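Side-chain contacts in 4-hydroxyphenylpyruvate dioxygenase (Pseudomonas putida, PDB 5HMQ), which converts 3-dehydroshikimate to protocatechuate, a common intermediate of quinate and shikimate degradation, using a divalent metal ion: residues R5-V10 against E21-A26; A256-R261 against L455-L460. One frame throughout, in Å; residues are numbered along the deposited sequence.

Contact 1: R5-V10 against E21-A26; sequences RSIATV and EAIAAA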
ATOM      1  N   ARG C   5      -0.470 -18.391 -20.638  1.00 47.39           N
ATOM      2  CA  ARG C   5      -0.072 -17.268 -19.803  1.00 46.72           C
ATOM      3  C   ARG C   5      -0.015 -17.715 -18.349  1.00 46.00           C
ATOM      4  O   ARG C   5      -1.011 -18.203 -17.806  1.00 44.04           O
ATOM      5  CB  ARG C   5      -1.043 -16.099 -19.979  1.00 45.59           C
ATOM      6  CG  ARG C   5      -1.111 -15.599 -21.410  1.00 44.02           C
ATOM      7  CD  ARG C   5      -2.029 -14.406 -21.545  1.00 44.02           C
ATOM      8  NE  ARG C   5      -2.253 -14.056 -22.944  1.00 47.13           N
ATOM      9  CZ  ARG C   5      -3.418 -14.205 -23.567  1.00 46.47           C
ATOM     10  NH1 ARG C   5      -4.464 -14.684 -22.908  1.00 45.21           N
ATOM     11  NH2 ARG C   5      -3.542 -13.865 -24.842  1.00 45.91           N
ATOM     12  N   SER C   6       1.140 -17.544 -17.718  1.00 41.83           N
ATOM     13  CA  SER C   6       1.322 -17.956 -16.336  1.00 42.31           C
ATOM     14  C   SER C   6       1.929 -16.802 -15.543  1.00 41.51           C
ATOM     15  O   SER C   6       2.340 -15.775 -16.098  1.00 42.62           O
ATOM     16  CB  SER C   6       2.211 -19.214 -16.238  1.00 45.23           C
ATOM     17  OG  SER C   6       3.420 -19.048 -16.951  1.00 53.61           O
ATOM     18  N   ILE C   7       1.964 -16.965 -14.226  1.00 40.93           N
ATOM     19  CA  ILE C   7       2.595 -15.999 -13.334  1.00 42.26           C
ATOM     20  C   ILE C   7       3.139 -16.749 -12.127  1.00 41.25           C
ATOM     21  O   ILE C   7       2.500 -17.672 -11.613  1.00 42.44           O
ATOM     22  CB  ILE C   7       1.605 -14.885 -12.923  1.00 42.53           C
ATOM     23  CG1 ILE C   7       2.254 -13.922 -11.916  1.00 39.88           C
ATOM     24  CG2 ILE C   7       0.321 -15.476 -12.371  1.00 41.10           C
ATOM     25  CD1 ILE C   7       1.396 -12.706 -11.607  1.00 41.53           C
ATOM     26  N   ALA C   8       4.338 -16.368 -11.689  1.00 40.96           N
ATOM     27  CA  ALA C   8       4.930 -16.996 -10.513  1.00 41.21           C
ATOM     28  C   ALA C   8       4.223 -16.526  -9.245  1.00 42.20           C
ATOM     29  O   ALA C   8       3.850 -15.357  -9.118  1.00 41.30           O
ATOM     30  CB  ALA C   8       6.424 -16.687 -10.429  1.00 38.36           C
ATOM     31  N   THR C   9       4.032 -17.454  -8.303  1.00 41.91           N
ATOM     32  CA  THR C   9       3.346 -17.114  -7.059  1.00 42.41           C
ATOM     33  C   THR C   9       4.120 -16.087  -6.246  1.00 41.47           C
ATOM     34  O   THR C   9       3.526 -15.356  -5.445  1.00 41.22           O
ATOM     35  CB  THR C   9       3.100 -18.370  -6.223  1.00 37.88           C
ATOM     36  OG1 THR C   9       4.330 -19.085  -6.059  1.00 39.58           O
ATOM     37  CG2 THR C   9       2.069 -19.262  -6.877  1.00 37.37           C
ATOM     38  N   VAL C  10       5.440 -16.017  -6.425  1.00 41.66           N
ATOM     39  CA  VAL C  10       6.238 -15.023  -5.717  1.00 43.58           C
ATOM     40  C   VAL C  10       5.873 -13.602  -6.137  1.00 44.27           C
ATOM     41  O   VAL C  10       6.228 -12.643  -5.445  1.00 46.57           O
ATOM     42  CB  VAL C  10       7.742 -15.309  -5.927  1.00 44.91           C
ATOM     43  CG1 VAL C  10       8.190 -14.872  -7.313  1.00 42.44           C
ATOM     44  CG2 VAL C  10       8.579 -14.648  -4.835  1.00 44.36           C
ATOM     45  N   GLU C  21      -6.391 -18.798  -6.421  1.00 43.92           N
ATOM     46  CA  GLU C  21      -7.713 -18.324  -6.824  1.00 46.35           C
ATOM     47  C   GLU C  21      -7.627 -16.997  -7.561  1.00 46.48           C
ATOM     48  O   GLU C  21      -8.312 -16.803  -8.569  1.00 47.16           O
ATOM     49  CB  GLU C  21      -8.650 -18.216  -5.620  1.00 43.05           C
ATOM     50  CG  GLU C  21      -9.056 -19.570  -5.067  1.00 49.84           C
ATOM     51  CD  GLU C  21      -9.808 -19.450  -3.743  1.00 55.75           C
ATOM     52  OE1 GLU C  21     -10.141 -18.314  -3.354  1.00 57.81           O
ATOM     53  OE2 GLU C  21     -10.114 -20.487  -3.141  1.00 55.83           O
ATOM     54  N   ALA C  22      -6.791 -16.076  -7.083  1.00 42.20           N
ATOM     55  CA  ALA C  22      -6.623 -14.803  -7.782  1.00 41.72           C
ATOM     56  C   ALA C  22      -6.031 -15.008  -9.175  1.00 41.43           C
ATOM     57  O   ALA C  22      -6.446 -14.354 -10.141  1.00 44.43           O
ATOM     58  CB  ALA C  22      -5.746 -13.861  -6.956  1.00 39.63           C
ATOM     59  N   ILE C  23      -5.052 -15.908  -9.294  1.00 40.55           N
ATOM     60  CA  ILE C  23      -4.431 -16.175 -10.590  1.00 39.56           C
ATOM     61  C   ILE C  23      -5.466 -16.701 -11.577  1.00 42.40           C
ATOM     62  O   ILE C  23      -5.534 -16.257 -12.730  1.00 44.37           O
ATOM     63  CB  ILE C  23      -3.257 -17.157 -10.422  1.00 38.65           C
ATOM     64  CG1 ILE C  23      -2.098 -16.485  -9.683  1.00 40.01           C
ATOM     65  CG2 ILE C  23      -2.794 -17.677 -11.770  1.00 38.56           C
ATOM     66  CD1 ILE C  23      -1.029 -17.447  -9.214  1.00 38.40           C
ATOM     67  N   ALA C  24      -6.301 -17.643 -11.134  1.00 41.48           N
ATOM     68  CA  ALA C  24      -7.346 -18.176 -12.004  1.00 43.86           C
ATOM     69  C   ALA C  24      -8.400 -17.121 -12.317  1.00 44.73           C
ATOM     70  O   ALA C  24      -8.834 -16.994 -13.469  1.00 46.43           O
ATOM     71  CB  ALA C  24      -7.989 -19.408 -11.367  1.00 44.63           C
ATOM     72  N   ALA C  25      -8.833 -16.364 -11.302  1.00 44.14           N
ATOM     73  CA  ALA C  25      -9.864 -15.352 -11.512  1.00 43.02           C
ATOM     74  C   ALA C  25      -9.413 -14.274 -12.491  1.00 42.61           C
ATOM     75  O   ALA C  25     -10.244 -13.689 -13.194  1.00 44.40           O
ATOM     76  CB  ALA C  25     -10.263 -14.723 -10.178  1.00 40.75           C
ATOM     77  N   ALA C  26      -8.112 -13.992 -12.546  1.00 43.19           N
ATOM     78  CA  ALA C  26      -7.595 -12.983 -13.459  1.00 41.44           C
ATOM     79  C   ALA C  26      -7.535 -13.463 -14.904  1.00 44.07           C
ATOM     80  O   ALA C  26      -7.324 -12.643 -15.804  1.00 46.06           O
ATOM     81  CB  ALA C  26      -6.203 -12.531 -13.010  1.00 42.08           C
TER
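I7 and I23 form a small, buried, purely apolar contact between the first strand of the TIM barrel and the helix that follows it. Strand 6-8 and helix 16-25 are the first two elements of a beta-alpha-beta unit, which strand 30-34 completes. The gamma methyl of I7 does the touching on the strand side. Its CG2 lies 3.8 Å from CG1 of I23 and 3.9 Å from CG2 of I23, so it sits against the fork of the helix side chain. The delta methyl of I23 is nearly as close, with CD1 4.0 Å from CG2 of I7. Both side chains leave their backbones toward the other segment. In I7, CG1 runs anti to the backbone N (chi1 177°), and CG2, between the backbone N and the carbonyl carbon, is the branch that meets I23. T9 adds a looser apolar edge: its CG2 is 4.3 Å from CD1 of I23. The hydroxyl of T9 is engaged with D37 and with the backbone N of F34, while its methyl takes part here. No hydrogen bond joins the two segments, and dispersion and burial account for the contact. The side chain of I7 is about 7 Å from that of the metal ligand E241 and about 12 Å from the magnesium ion, so the packing lies near the catalytic metal site and supplies no ligand to it. Around it, F28 touches both isoleucines, and V31 of strand 30-34 touches I23 and T9. The helix also packs against helix 252-276, where A22 meets T252 and A25 meets R253.

Contact 2: A256-R261 against L455-L460; sequences AADGLR and LDSWVL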
ATOM      1  N   ALA C 256      -2.916  -9.654  -9.609  1.00 44.31           N
ATOM      2  CA  ALA C 256      -3.114 -10.697 -10.611  1.00 43.20           C
ATOM      3  C   ALA C 256      -3.779 -10.138 -11.861  1.00 45.57           C
ATOM      4  O   ALA C 256      -3.391 -10.479 -12.985  1.00 46.44           O
ATOM      5  CB  ALA C 256      -3.946 -11.838 -10.026  1.00 40.58           C
ATOM      6  N   ALA C 257      -4.779  -9.270 -11.684  1.00 41.82           N
ATOM      7  CA  ALA C 257      -5.439  -8.661 -12.834  1.00 44.24           C
ATOM      8  C   ALA C 257      -4.478  -7.766 -13.607  1.00 46.11           C
ATOM      9  O   ALA C 257      -4.450  -7.798 -14.844  1.00 45.71           O
ATOM     10  CB  ALA C 257      -6.667  -7.871 -12.381  1.00 43.09           C
ATOM     11  N   ASP C 258      -3.680  -6.966 -12.894  1.00 43.18           N
ATOM     12  CA  ASP C 258      -2.671  -6.141 -13.554  1.00 43.42           C
ATOM     13  C   ASP C 258      -1.675  -7.000 -14.321  1.00 44.28           C
ATOM     14  O   ASP C 258      -1.253  -6.638 -15.426  1.00 45.21           O
ATOM     15  CB  ASP C 258      -1.941  -5.273 -12.527  1.00 42.75           C
ATOM     16  CG  ASP C 258      -2.779  -4.105 -12.042  1.00 45.02           C
ATOM     17  OD1 ASP C 258      -3.830  -3.823 -12.654  1.00 44.79           O
ATOM     18  OD2 ASP C 258      -2.378  -3.460 -11.048  1.00 49.26           O
ATOM     19  N   GLY C 259      -1.278  -8.134 -13.742  1.00 44.50           N
ATOM     20  CA  GLY C 259      -0.353  -9.022 -14.429  1.00 42.72           C
ATOM     21  C   GLY C 259      -0.890  -9.505 -15.762  1.00 42.00           C
ATOM     22  O   GLY C 259      -0.210  -9.424 -16.788  1.00 41.88           O
ATOM     23  N   LEU C 260      -2.125 -10.014 -15.764  1.00 42.52           N
ATOM     24  CA  LEU C 260      -2.728 -10.473 -17.009  1.00 43.39           C
ATOM     25  C   LEU C 260      -2.869  -9.321 -17.995  1.00 43.30           C
ATOM     26  O   LEU C 260      -2.572  -9.472 -19.186  1.00 44.10           O
ATOM     27  CB  LEU C 260      -4.085 -11.123 -16.722  1.00 43.17           C
ATOM     28  CG  LEU C 260      -4.708 -12.069 -17.756  1.00 44.40           C
ATOM     29  CD1 LEU C 260      -5.315 -11.328 -18.941  1.00 43.70           C
ATOM     30  CD2 LEU C 260      -3.687 -13.095 -18.227  1.00 42.48           C
ATOM     31  N   ARG C 261      -3.327  -8.163 -17.513  1.00 42.97           N
ATOM     32  CA  ARG C 261      -3.424  -6.982 -18.365  1.00 43.55           C
ATOM     33  C   ARG C 261      -2.074  -6.627 -18.979  1.00 42.95           C
ATOM     34  O   ARG C 261      -1.997  -6.273 -20.161  1.00 45.74           O
ATOM     35  CB  ARG C 261      -3.982  -5.806 -17.562  1.00 42.31           C
ATOM     36  CG  ARG C 261      -4.039  -4.491 -18.327  1.00 45.36           C
ATOM     37  CD  ARG C 261      -4.655  -3.383 -17.479  1.00 45.13           C
ATOM     38  NE  ARG C 261      -6.106  -3.519 -17.375  1.00 43.61           N
ATOM     39  CZ  ARG C 261      -6.868  -2.792 -16.564  1.00 42.58           C
ATOM     40  NH1 ARG C 261      -6.319  -1.876 -15.778  1.00 41.30           N
ATOM     41  NH2 ARG C 261      -8.180  -2.983 -16.539  1.00 40.66           N
ATOM     42  N   LEU C 455       0.667   3.539  -8.086  1.00 44.86           N
ATOM     43  CA  LEU C 455       1.041   4.328  -9.253  1.00 46.31           C
ATOM     44  C   LEU C 455       1.330   3.451 -10.464  1.00 47.01           C
ATOM     45  O   LEU C 455       0.904   3.765 -11.581  1.00 49.62           O
ATOM     46  CB  LEU C 455       2.268   5.196  -8.944  1.00 47.53           C
ATOM     47  CG  LEU C 455       2.925   5.905 -10.133  1.00 49.45           C
ATOM     48  CD1 LEU C 455       2.108   7.086 -10.645  1.00 48.50           C
ATOM     49  CD2 LEU C 455       4.317   6.350  -9.714  1.00 52.21           C
ATOM     50  N   ASP C 456       2.037   2.341 -10.264  1.00 44.67           N
ATOM     51  CA  ASP C 456       2.319   1.437 -11.378  1.00 44.61           C
ATOM     52  C   ASP C 456       1.036   0.893 -11.986  1.00 44.77           C
ATOM     53  O   ASP C 456       0.957   0.699 -13.202  1.00 46.81           O
ATOM     54  CB  ASP C 456       3.241   0.295 -10.923  1.00 47.09           C
ATOM     55  CG  ASP C 456       4.658   0.772 -10.654  1.00 52.43           C
ATOM     56  OD1 ASP C 456       5.044   1.834 -11.190  1.00 54.58           O
ATOM     57  OD2 ASP C 456       5.399   0.066  -9.938  1.00 51.43           O
ATOM     58  N   SER C 457       0.023   0.639 -11.156  1.00 43.08           N
ATOM     59  CA  SER C 457      -1.259   0.181 -11.681  1.00 40.65           C
ATOM     60  C   SER C 457      -1.913   1.256 -12.541  1.00 44.21           C
ATOM     61  O   SER C 457      -2.480   0.956 -13.600  1.00 46.08           O
ATOM     62  CB  SER C 457      -2.179  -0.224 -10.530  1.00 41.32           C
ATOM     63  OG  SER C 457      -3.318  -0.908 -11.008  1.00 44.08           O
ATOM     64  N   TRP C 458      -1.842   2.518 -12.107  1.00 43.75           N
ATOM     65  CA  TRP C 458      -2.366   3.612 -12.922  1.00 41.92           C
ATOM     66  C   TRP C 458      -1.583   3.761 -14.220  1.00 41.38           C
ATOM     67  O   TRP C 458      -2.163   4.045 -15.275  1.00 42.39           O
ATOM     68  CB  TRP C 458      -2.341   4.924 -12.139  1.00 43.06           C
ATOM     69  CG  TRP C 458      -3.503   5.124 -11.216  1.00 43.40           C
ATOM     70  CD1 TRP C 458      -3.668   4.585  -9.977  1.00 42.49           C
ATOM     71  CD2 TRP C 458      -4.660   5.939 -11.458  1.00 42.82           C
ATOM     72  NE1 TRP C 458      -4.858   5.007  -9.431  1.00 44.43           N
ATOM     73  CE2 TRP C 458      -5.484   5.839 -10.321  1.00 43.37           C
ATOM     74  CE3 TRP C 458      -5.077   6.741 -12.526  1.00 41.21           C
ATOM     75  CZ2 TRP C 458      -6.703   6.509 -10.221  1.00 44.46           C
ATOM     76  CZ3 TRP C 458      -6.286   7.406 -12.425  1.00 40.72           C
ATOM     77  CH2 TRP C 458      -7.085   7.286 -11.281  1.00 41.72           C
ATOM     78  N   VAL C 459      -0.260   3.592 -14.158  1.00 42.80           N
ATOM     79  CA  VAL C 459       0.566   3.708 -15.358  1.00 42.42           C
ATOM     80  C   VAL C 459       0.141   2.676 -16.393  1.00 45.04           C
ATOM     81  O   VAL C 459      -0.075   2.999 -17.567  1.00 45.27           O
ATOM     82  CB  VAL C 459       2.057   3.567 -15.000  1.00 44.12           C
ATOM     83  CG1 VAL C 459       2.894   3.425 -16.263  1.00 40.94           C
ATOM     84  CG2 VAL C 459       2.523   4.760 -14.179  1.00 44.73           C
ATOM     85  N   LEU C 460       0.008   1.416 -15.968  1.00 45.49           N
ATOM     86  CA  LEU C 460      -0.424   0.364 -16.882  1.00 45.72           C
ATOM     87  C   LEU C 460      -1.849   0.606 -17.365  1.00 44.12           C
ATOM     88  O   LEU C 460      -2.182   0.301 -18.516  1.00 46.38           O
ATOM     89  CB  LEU C 460      -0.304  -1.001 -16.206  1.00 42.59           C
ATOM     90  CG  LEU C 460      -0.820  -2.201 -16.994  1.00 41.86           C
ATOM     91  CD1 LEU C 460      -0.141  -2.283 -18.349  1.00 37.72           C
ATOM     92  CD2 LEU C 460      -0.585  -3.475 -16.207  1.00 43.89           C
TER
HETATM   93  O   HOH W   1      -3.679  -1.558 -14.558  1.00 42.50           O
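D258 and S457 make the direct polar link between helix 256-261 and helix 455-460. The hydroxyl of S457 donates to D258, with OG 2.7 Å from OD2. It meets the syn side of the carboxylate, 23° out of its plane. OD1 of D258 accepts a hydrogen bond from a water at 3.0 Å. That water also donates to the backbone O of S457 and accepts from R261 NH1, each at 2.9 Å. L460 supplies the apolar part. Its CD2 rests 3.3 Å from the backbone O of D258, and its CG lies 4.0 Å from CD of R261. Extended chi1 and chi2 lay CG and CD of R261 across L460. The bend at chi3 (-76°) then turns the guanidinium so that NH1 reaches the water. R261 NE donates to the backbone O of F384, which holds the guanidinium where it joins the chain. The axes of the two short segments come within 10.8 Å at 34°. One residue before S457, D456 pairs with R486 through OD1 and with R505 of the second subunit through OD2. Both carboxylate oxygens of D258 are thus engaged, and the nearby guanidinium, sharing its water, would be expected to favour the charged form.

From the N terminus, contact 1 closes first. It is a short loop, with ten residues between 5-10 and 21-26, inside the first beta-alpha-beta unit of the barrel. Contact 2 opens much later and spans 193 residues, from the last barrel helix, 252-276, to helix 455-465 in the second VOC region. The two are in series and neither nest nor cross. Contact 1 is local to the dehydratase domain, whereas contact 2 ties that domain to the dioxygenase-like one. They meet in space where A22 and A26 pack on A256 and L260. Helix 252-276 therefore lies between the first barrel helix and the C-terminal domain.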